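Local coordinates for protein methylmalonyl-CoA carboxyltransferase 12S subunit (Propionibacterium freudenreichii, PDB 1ON3) that transfers the carboxyl group of methylmalonyl-CoA to the biotin of the 1.3S subunit, as the hexameric core of the transcarboxylase complex, at residues F254-N259 and D358-P363; D348-F353 and A389-A394; Y395-V400 and Q511-K516. All coordinates share one frame; numbering follows the deposited sequence. Where two conformers were deposited one is given.

Interaction 1: F254-N259 and D358-P363; sequences FLPQNN and DSFNIP
P256 and F360 make the main apolar contact: the proline lies across the phenylalanine at about a right angle, with its CG 3.7 Å from F360 CB. The same CG sits 3.5 Å from F360 O, so the pyrrolidine ring covers the backbone of F360 as well as the root of its side chain. The phenyl ring turns its edge to the backbone of N258, CD2 lying 4.0 Å from N258 C. A second apolar pair forms farther along, where L255 CD2 meets I362 CD1 at 3.9 Å. The isoleucine stretches out to get there, its CD1 anti to CA (chi2 177°), and that methyl also comes up to F254 O.

Polar contact across the segments is a single hydrogen bond, from N361 ND2 to N259 O at 3.0 Å. It is nearly straight at the hydrogen (169°), and the oxygen lies in the amide plane of N361, but the donor stands well above the carbonyl plane of N259. ND2 also donates to E261 O, and N259 ND2 bonds to G166 O and to A515 O of the second subunit.

The backbone supplies the remaining feature. Helix 344-359 ends in a Schellman motif, with N361 at positive phi as its C-prime residue; I362 N returns to C357 O, and N361 N makes a weak bond to D358 O. This turn points N361 and I362 at the loop that follows helix 241-253, joining the two halves of a duplicated crotonase-type fold. Chemically, apolar packing runs from L255 and I362 to P256 and F360, while two carbonyls grip the N361 amide at the other end and are likely to fix its rotation.

Interaction 2: D348-F353 and A389-A394; sequences DKAAEF and AKMLYA
The D348 carboxylate is the flat group that matters where D348 meets K390. The ammonium NZ of K390 reaches OD1 on its syn side, 2.8 Å away and only 21° out of the carboxylate plane, and this hydrogen bond is part of a salt bridge. The other oxygen, OD2, is taken by R386 of the second subunit, so each oxygen of the group has a cationic partner. K390 gets there with an all-anti chain beyond CG, crossing the aspartate side chain at a slant, and its CD passes 3.3 Å from D348 OD1. NZ also donates to C523 O, its strongest partner.

Away from the charges the contact is small and close. A351 CB packs 3.6 Å from K390 CB, and A394 CB lies 3.8 Å from A351 O. On the flank, the M391 chain bends at chi3 (71°), and its CE methyl rests 3.7 Å from A350 CB. With alanines at the interface the helix axes approach to 8.2 Å, running nearly parallel at 19°. These are the helices of two successive right-handed beta-alpha-beta crossovers, which link strands 326-333, 364-370 and 402-407 of one sheet.

An alanine in place of K390 would probably leave D348 OD1 without its charged mate and C523 O without this donor, and open a gap where the lysine chain had lain.

The K390 ammonium of the second subunit also comes close, and the D348 carboxylate is likely to offset some of that repulsion: the polar end of this helix pair is a charge cluster shared across the subunit interface.

Interaction 3: Y395-V400 and Q511-K516; sequences YSEATV and QTRPAK
E397 and R513 meet with their flat groups almost perpendicular, the carboxylate and guanidinium planes 86° apart. OE2 takes both donors on that flank of the arginine: NH2 at 2.8 Å in a salt bridge, and NE in a weak bond at 3.2 Å. NH2 comes to OE2 from above the carboxylate plane. E397 was modelled in two conformers, so this grip is sure only for one of them. The arginine curls back toward the glutamate, bent at chi2 and chi3 (-69° and -68°), and its guanidinium has P514 CD over one face and S396 O over the opposite one. Water 1 ties S396 O to R513 NH1, though weakly at the arginine. In the fold, the C-terminal tail beyond helix 495-505 is crossing the end of helix 384-397 and the turn into strand 402-407. T399 faces the tail there, its CG2 3.6 Å from R513 CG and its CA 3.4 Å from Q511 OE1. Water 3 donates to both T399 OG1 and Q511 O, while K517 of the second subunit also binds OG1. Water 2 bridges E397 OE2 and K516 NZ, which continues to S165 of the second subunit.

How the interactions relate
Interactions 1 and 2 share helix 344-359, their centres 17 Å apart; interaction 2 sits on its body and interaction 1 at its C-terminal end. Interactions 2 and 3 follow one another along helix 384-397, with centres 14 Å apart. Interactions 1 and 3 touch directly: D358 OD2 takes a probable hydrogen bond from T399 N at 2.8 Å, and N361 CA packs 3.6 Å from V400 CG1. K517 of the second subunit reaches both D358 and T399, and interaction 2 borders the same subunit, through R386 on D348. Interaction 2 has bound ligands in its neighbourhood: the D348 side chain is about 4 Å from a cadmium ion, and that of M391 about 13 Å from methylmalonyl-CoA.

Interaction 1: F254-N259 and D358-P363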
loop_
_atom_site.group_PDB
_atom_site.type_symbol
_atom_site.label_atom_id
_atom_site.label_comp_id
_atom_site.label_asym_id
_atom_site.label_seq_id
_atom_site.Cartn_x
_atom_site.Cartn_y
_atom_site.Cartn_z
ATOM N N PHE E 254 3.397 31.709 0.895
ATOM C CA PHE E 254 2.688 31.047 -0.206
ATOM C C PHE E 254 2.829 29.531 -0.142
ATOM O O PHE E 254 2.147 28.799 -0.872
ATOM C CB PHE E 254 3.240 31.486 -1.578
ATOM C CG PHE E 254 2.931 32.913 -1.945
ATOM C CD1 PHE E 254 3.870 33.921 -1.728
ATOM C CD2 PHE E 254 1.697 33.245 -2.500
ATOM C CE1 PHE E 254 3.585 35.248 -2.051
ATOM C CE2 PHE E 254 1.395 34.556 -2.832
ATOM C CZ PHE E 254 2.350 35.573 -2.604
ATOM N N LEU E 255 3.702 29.055 0.739
ATOM C CA LEU E 255 3.985 27.627 0.812
ATOM C C LEU E 255 3.406 26.825 1.960
ATOM O O LEU E 255 3.221 27.322 3.068
ATOM C CB LEU E 255 5.512 27.404 0.818
ATOM C CG LEU E 255 6.333 28.288 -0.134
ATOM C CD1 LEU E 255 7.844 28.034 0.058
ATOM C CD2 LEU E 255 5.917 27.992 -1.569
ATOM N N PRO E 256 3.121 25.550 1.699
ATOM C CA PRO E 256 2.583 24.662 2.730
ATOM C C PRO E 256 3.767 24.270 3.628
ATOM O O PRO E 256 4.926 24.556 3.295
ATOM C CB PRO E 256 2.084 23.478 1.922
ATOM C CG PRO E 256 3.099 23.418 0.783
ATOM C CD PRO E 256 3.213 24.862 0.396
ATOM N N GLN E 257 3.481 23.645 4.767
ATOM C CA GLN E 257 4.529 23.192 5.670
ATOM C C GLN E 257 5.332 22.057 5.047
ATOM O O GLN E 257 6.553 21.973 5.226
ATOM C CB GLN E 257 3.916 22.684 6.968
ATOM C CG GLN E 257 3.391 23.768 7.873
ATOM C CD GLN E 257 4.508 24.650 8.391
ATOM O OE1 GLN E 257 4.834 25.675 7.793
ATOM N NE2 GLN E 257 5.116 24.241 9.502
ATOM N N ASN E 258 4.637 21.175 4.329
ATOM C CA ASN E 258 5.258 20.014 3.697
ATOM C C ASN E 258 4.395 19.531 2.534
ATOM O O ASN E 258 3.339 20.109 2.260
ATOM C CB ASN E 258 5.440 18.895 4.731
ATOM C CG ASN E 258 4.141 18.505 5.392
ATOM O OD1 ASN E 258 3.274 17.924 4.760
ATOM N ND2 ASN E 258 3.998 18.833 6.678
ATOM N N ASN E 259 4.827 18.475 1.855
ATOM C CA ASN E 259 4.093 18.006 0.685
ATOM C C ASN E 259 2.762 17.282 0.911
ATOM O O ASN E 259 2.137 16.849 -0.055
ATOM C CB ASN E 259 5.003 17.149 -0.211
ATOM C CG ASN E 259 5.357 15.806 0.407
ATOM O OD1 ASN E 259 4.872 15.456 1.471
ATOM N ND2 ASN E 259 6.203 15.041 -0.278
ATOM N N ASP E 358 4.224 21.908 -8.444
ATOM C CA ASP E 358 3.635 20.580 -8.443
ATOM C C ASP E 358 4.017 19.823 -7.171
ATOM O O ASP E 358 3.166 19.197 -6.542
ATOM C CB ASP E 358 4.078 19.770 -9.668
ATOM C CG ASP E 358 3.380 18.422 -9.753
ATOM O OD1 ASP E 358 4.078 17.398 -9.901
ATOM O OD2 ASP E 358 2.129 18.384 -9.665
ATOM N N SER E 359 5.295 19.881 -6.783
ATOM C CA SER E 359 5.744 19.183 -5.584
ATOM C C SER E 359 4.991 19.585 -4.338
ATOM O O SER E 359 4.711 18.743 -3.486
ATOM C CB SER E 359 7.231 19.426 -5.319
ATOM O OG SER E 359 8.019 18.647 -6.185
ATOM N N PHE E 360 4.673 20.868 -4.222
ATOM C CA PHE E 360 3.989 21.342 -3.031
ATOM C C PHE E 360 2.523 21.720 -3.167
ATOM O O PHE E 360 2.010 22.575 -2.438
ATOM C CB PHE E 360 4.797 22.468 -2.396
ATOM C CG PHE E 360 6.092 21.994 -1.825
ATOM C CD1 PHE E 360 7.274 22.131 -2.538
ATOM C CD2 PHE E 360 6.117 21.308 -0.610
ATOM C CE1 PHE E 360 8.467 21.589 -2.059
ATOM C CE2 PHE E 360 7.313 20.761 -0.123
ATOM C CZ PHE E 360 8.487 20.906 -0.853
ATOM N N ASN E 361 1.860 21.059 -4.110
ATOM C CA ASN E 361 0.424 21.209 -4.314
ATOM C C ASN E 361 -0.135 22.593 -4.601
ATOM O O ASN E 361 -1.252 22.912 -4.187
ATOM C CB ASN E 361 -0.276 20.608 -3.096
ATOM C CG ASN E 361 0.357 19.298 -2.664
ATOM O OD1 ASN E 361 0.454 18.359 -3.454
ATOM N ND2 ASN E 361 0.807 19.229 -1.408
ATOM N N ILE E 362 0.634 23.401 -5.325
ATOM C CA ILE E 362 0.238 24.764 -5.694
ATOM C C ILE E 362 -0.271 24.752 -7.148
ATOM O O ILE E 362 0.493 24.447 -8.071
ATOM C CB ILE E 362 1.464 25.704 -5.593
ATOM C CG1 ILE E 362 1.973 25.719 -4.148
ATOM C CG2 ILE E 362 1.119 27.115 -6.095
ATOM C CD1 ILE E 362 3.212 26.552 -3.938
ATOM N N PRO E 363 -1.563 25.073 -7.375
ATOM C CA PRO E 363 -2.097 25.077 -8.749
ATOM C C PRO E 363 -1.296 26.005 -9.653
ATOM O O PRO E 363 -0.713 26.981 -9.193
ATOM C CB PRO E 363 -3.533 25.575 -8.577
ATOM C CG PRO E 363 -3.893 25.108 -7.199
ATOM C CD PRO E 363 -2.618 25.425 -6.408
#

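Interaction 2: D348-F353 and A389-A394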
loop_
_atom_site.group_PDB
_atom_site.type_symbol
_atom_site.label_atom_id
_atom_site.label_comp_id
_atom_site.label_asym_id
_atom_site.label_seq_id
_atom_site.Cartn_x
_atom_site.Cartn_y
_atom_site.Cartn_z
ATOM N N ASP E 348 14.016 26.876 -18.775
ATOM C CA ASP E 348 14.522 26.439 -17.473
ATOM C C ASP E 348 13.735 27.134 -16.359
ATOM O O ASP E 348 13.314 26.502 -15.382
ATOM C CB ASP E 348 16.001 26.807 -17.284
ATOM C CG ASP E 348 16.963 25.861 -17.988
ATOM O OD1 ASP E 348 16.633 24.683 -18.204
ATOM O OD2 ASP E 348 18.088 26.302 -18.285
ATOM N N LYS E 349 13.574 28.448 -16.501
ATOM C CA LYS E 349 12.850 29.272 -15.523
ATOM C C LYS E 349 11.440 28.738 -15.304
ATOM O O LYS E 349 10.980 28.586 -14.169
ATOM C CB LYS E 349 12.775 30.723 -16.015
ATOM C CG LYS E 349 12.018 31.675 -15.091
ATOM C CD LYS E 349 12.040 33.097 -15.651
ATOM C CE LYS E 349 11.311 34.097 -14.766
ATOM N NZ LYS E 349 11.482 35.517 -15.250
ATOM N N ALA E 350 10.757 28.438 -16.399
ATOM C CA ALA E 350 9.394 27.926 -16.316
ATOM C C ALA E 350 9.326 26.524 -15.719
ATOM O O ALA E 350 8.557 26.267 -14.786
ATOM C CB ALA E 350 8.748 27.936 -17.712
ATOM N N ALA E 351 10.137 25.621 -16.254
ATOM C CA ALA E 351 10.143 24.226 -15.806
ATOM C C ALA E 351 10.425 24.056 -14.315
ATOM O O ALA E 351 9.747 23.278 -13.642
ATOM C CB ALA E 351 11.159 23.413 -16.632
ATOM N N GLU E 352 11.422 24.779 -13.804
ATOM C CA GLU E 352 11.774 24.680 -12.387
ATOM C C GLU E 352 10.581 25.123 -11.536
ATOM O O GLU E 352 10.225 24.456 -10.564
ATOM C CB GLU E 352 12.987 25.562 -12.050
ATOM C CG GLU E 352 13.456 25.423 -10.567
ATOM C CD GLU E 352 14.505 26.463 -10.165
ATOM O OE1 GLU E 352 14.314 27.665 -10.457
ATOM O OE2 GLU E 352 15.518 26.082 -9.549
ATOM N N PHE E 353 9.966 26.242 -11.913
ATOM C CA PHE E 353 8.820 26.777 -11.175
ATOM C C PHE E 353 7.668 25.778 -11.201
ATOM O O PHE E 353 7.045 25.510 -10.173
ATOM C CB PHE E 353 8.377 28.110 -11.790
ATOM C CG PHE E 353 7.330 28.847 -10.988
ATOM C CD1 PHE E 353 7.641 29.395 -9.744
ATOM C CD2 PHE E 353 6.041 29.035 -11.500
ATOM C CE1 PHE E 353 6.685 30.131 -9.018
ATOM C CE2 PHE E 353 5.077 29.771 -10.778
ATOM C CZ PHE E 353 5.403 30.318 -9.540
ATOM N N ALA E 389 12.164 21.026 -23.923
ATOM C CA ALA E 389 11.497 19.784 -23.537
ATOM C C ALA E 389 11.178 19.751 -22.033
ATOM O O ALA E 389 10.276 19.028 -21.599
ATOM C CB ALA E 389 12.367 18.587 -23.904
ATOM N N LYS E 390 11.923 20.523 -21.245
ATOM C CA LYS E 390 11.698 20.572 -19.806
ATOM C C LYS E 390 10.316 21.118 -19.475
ATOM O O LYS E 390 9.705 20.695 -18.509
ATOM C CB LYS E 390 12.751 21.438 -19.128
ATOM C CG LYS E 390 14.155 20.863 -19.224
ATOM C CD LYS E 390 15.190 21.775 -18.582
ATOM C CE LYS E 390 16.602 21.207 -18.821
ATOM N NZ LYS E 390 17.670 22.068 -18.213
ATOM N N MET E 391 9.831 22.076 -20.258
ATOM C CA MET E 391 8.496 22.624 -19.997
ATOM C C MET E 391 7.429 21.572 -20.293
ATOM O O MET E 391 6.490 21.387 -19.517
ATOM C CB MET E 391 8.250 23.868 -20.856
ATOM C CG MET E 391 9.063 25.068 -20.410
ATOM S SD MET E 391 8.770 26.527 -21.419
ATOM C CE MET E 391 7.100 26.990 -20.918
ATOM N N LEU E 392 7.562 20.893 -21.433
ATOM C CA LEU E 392 6.615 19.846 -21.788
ATOM C C LEU E 392 6.669 18.759 -20.722
ATOM O O LEU E 392 5.642 18.217 -20.314
ATOM C CB LEU E 392 6.974 19.248 -23.145
ATOM C CG LEU E 392 6.964 20.282 -24.269
ATOM C CD1 LEU E 392 7.671 19.714 -25.504
ATOM C CD2 LEU E 392 5.519 20.679 -24.559
ATOM N N TYR E 393 7.876 18.437 -20.271
ATOM C CA TYR E 393 8.019 17.406 -19.261
ATOM C C TYR E 393 7.356 17.815 -17.947
ATOM O O TYR E 393 6.521 17.072 -17.413
ATOM C CB TYR E 393 9.491 17.100 -18.997
ATOM C CG TYR E 393 9.662 15.905 -18.094
ATOM C CD1 TYR E 393 9.922 14.646 -18.616
ATOM C CD2 TYR E 393 9.495 16.028 -16.714
ATOM C CE1 TYR E 393 10.013 13.522 -17.788
ATOM C CE2 TYR E 393 9.575 14.919 -15.882
ATOM C CZ TYR E 393 9.835 13.672 -16.424
ATOM O OH TYR E 393 9.903 12.579 -15.588
ATOM N N ALA E 394 7.744 18.980 -17.426
ATOM C CA ALA E 394 7.212 19.461 -16.155
ATOM C C ALA E 394 5.692 19.542 -16.141
ATOM O O ALA E 394 5.050 19.064 -15.208
ATOM C CB ALA E 394 7.815 20.824 -15.801
#

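Interaction 3: Y395-V400 and Q511-K516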
loop_
_atom_site.group_PDB
_atom_site.type_symbol
_atom_site.label_atom_id
_atom_site.label_comp_id
_atom_site.label_asym_id
_atom_site.label_seq_id
_atom_site.Cartn_x
_atom_site.Cartn_y
_atom_site.Cartn_z
ATOM N N TYR E 395 5.102 20.148 -17.165
ATOM C CA TYR E 395 3.643 20.235 -17.198
ATOM C C TYR E 395 2.976 18.863 -17.351
ATOM O O TYR E 395 2.005 18.565 -16.648
ATOM C CB TYR E 395 3.196 21.173 -18.322
ATOM C CG TYR E 395 3.202 22.631 -17.926
ATOM C CD1 TYR E 395 3.944 23.560 -18.644
ATOM C CD2 TYR E 395 2.443 23.083 -16.844
ATOM C CE1 TYR E 395 3.935 24.904 -18.304
ATOM C CE2 TYR E 395 2.426 24.435 -16.494
ATOM C CZ TYR E 395 3.176 25.335 -17.231
ATOM O OH TYR E 395 3.179 26.666 -16.900
ATOM N N SER E 396 3.490 18.017 -18.249
ATOM C CA SER E 396 2.898 16.684 -18.453
ATOM C C SER E 396 2.961 15.808 -17.197
ATOM O O SER E 396 2.112 14.960 -16.987
ATOM C CB SER E 396 3.582 15.939 -19.613
ATOM O OG SER E 396 3.495 16.675 -20.826
ATOM N N GLU E 397 3.981 16.007 -16.372
ATOM C CA GLU E 397 4.123 15.224 -15.148
ATOM C C GLU E 397 3.288 15.827 -14.008
ATOM O O GLU E 397 2.865 15.124 -13.093
ATOM C CB GLU E 397 5.592 15.190 -14.717
ATOM C CG GLU E 397 5.859 14.359 -13.472
ATOM C CD GLU E 397 5.672 12.867 -13.699
ATOM O OE1 GLU E 397 5.704 12.109 -12.710
ATOM O OE2 GLU E 397 5.500 12.446 -14.865
ATOM N N ALA E 398 3.073 17.132 -14.058
ATOM C CA ALA E 398 2.341 17.796 -12.984
ATOM C C ALA E 398 0.921 17.276 -12.802
ATOM O O ALA E 398 0.213 17.015 -13.781
ATOM C CB ALA E 398 2.331 19.317 -13.213
ATOM N N THR E 399 0.511 17.125 -11.540
ATOM C CA THR E 399 -0.832 16.645 -11.223
ATOM C C THR E 399 -1.676 17.681 -10.461
ATOM O O THR E 399 -2.853 17.442 -10.168
ATOM C CB THR E 399 -0.782 15.316 -10.422
ATOM O OG1 THR E 399 -0.011 15.508 -9.232
ATOM C CG2 THR E 399 -0.147 14.197 -11.269
ATOM N N VAL E 400 -1.088 18.828 -10.135
ATOM C CA VAL E 400 -1.857 19.868 -9.456
ATOM C C VAL E 400 -2.826 20.431 -10.497
ATOM O O VAL E 400 -2.694 20.152 -11.692
ATOM C CB VAL E 400 -0.971 21.059 -8.975
ATOM C CG1 VAL E 400 -0.075 20.634 -7.809
ATOM C CG2 VAL E 400 -0.115 21.583 -10.135
ATOM N N GLN E 511 -5.298 13.119 -9.166
ATOM C CA GLN E 511 -4.770 12.544 -10.395
ATOM C C GLN E 511 -3.542 11.706 -10.091
ATOM O O GLN E 511 -2.635 12.154 -9.395
ATOM C CB GLN E 511 -4.400 13.674 -11.346
ATOM C CG GLN E 511 -4.057 13.241 -12.747
ATOM C CD GLN E 511 -3.906 14.432 -13.658
ATOM O OE1 GLN E 511 -3.011 15.257 -13.469
ATOM N NE2 GLN E 511 -4.796 14.546 -14.645
ATOM N N THR E 512 -3.515 10.499 -10.631
ATOM C CA THR E 512 -2.413 9.577 -10.403
ATOM C C THR E 512 -1.495 9.420 -11.614
ATOM O O THR E 512 -1.868 9.745 -12.738
ATOM C CB THR E 512 -2.952 8.199 -10.000
ATOM O OG1 THR E 512 -3.879 7.742 -10.996
ATOM C CG2 THR E 512 -3.659 8.287 -8.649
ATOM N N ARG E 513 -0.294 8.910 -11.363
ATOM C CA ARG E 513 0.718 8.715 -12.399
ATOM C C ARG E 513 1.207 7.269 -12.379
ATOM O O ARG E 513 1.071 6.583 -11.370
ATOM C CB ARG E 513 1.905 9.656 -12.133
ATOM C CG ARG E 513 1.569 11.144 -12.208
ATOM C CD ARG E 513 1.256 11.536 -13.652
ATOM N NE ARG E 513 2.443 11.461 -14.503
ATOM C CZ ARG E 513 2.418 11.411 -15.834
ATOM N NH1 ARG E 513 1.266 11.419 -16.492
ATOM N NH2 ARG E 513 3.554 11.361 -16.509
ATOM N N PRO E 514 1.778 6.785 -13.498
ATOM C CA PRO E 514 2.277 5.408 -13.542
ATOM C C PRO E 514 3.342 5.227 -12.463
ATOM O O PRO E 514 4.047 6.172 -12.123
ATOM C CB PRO E 514 2.876 5.303 -14.944
ATOM C CG PRO E 514 2.041 6.263 -15.742
ATOM C CD PRO E 514 1.926 7.440 -14.814
ATOM N N ALA E 515 3.458 4.015 -11.925
ATOM C CA ALA E 515 4.460 3.750 -10.898
ATOM C C ALA E 515 5.843 3.816 -11.541
ATOM O O ALA E 515 6.085 3.209 -12.589
ATOM C CB ALA E 515 4.226 2.365 -10.275
ATOM N N LYS E 516 6.741 4.566 -10.916
ATOM C CA LYS E 516 8.105 4.718 -11.407
ATOM C C LYS E 516 8.935 5.341 -10.295
ATOM O O LYS E 516 8.390 5.998 -9.416
ATOM C CB LYS E 516 8.132 5.635 -12.635
ATOM C CG LYS E 516 7.609 7.045 -12.380
ATOM C CD LYS E 516 7.596 7.891 -13.666
ATOM C CE LYS E 516 6.414 7.533 -14.578
ATOM N NZ LYS E 516 6.418 8.320 -15.859
HETATM O O HOH W 1 2.412 12.599 -18.861
HETATM O O HOH W 2 7.352 10.915 -16.084
HETATM O O HOH W 3 0.031 13.010 -7.978
HETATM O O HOH W 4 -3.924 16.043 -8.310
#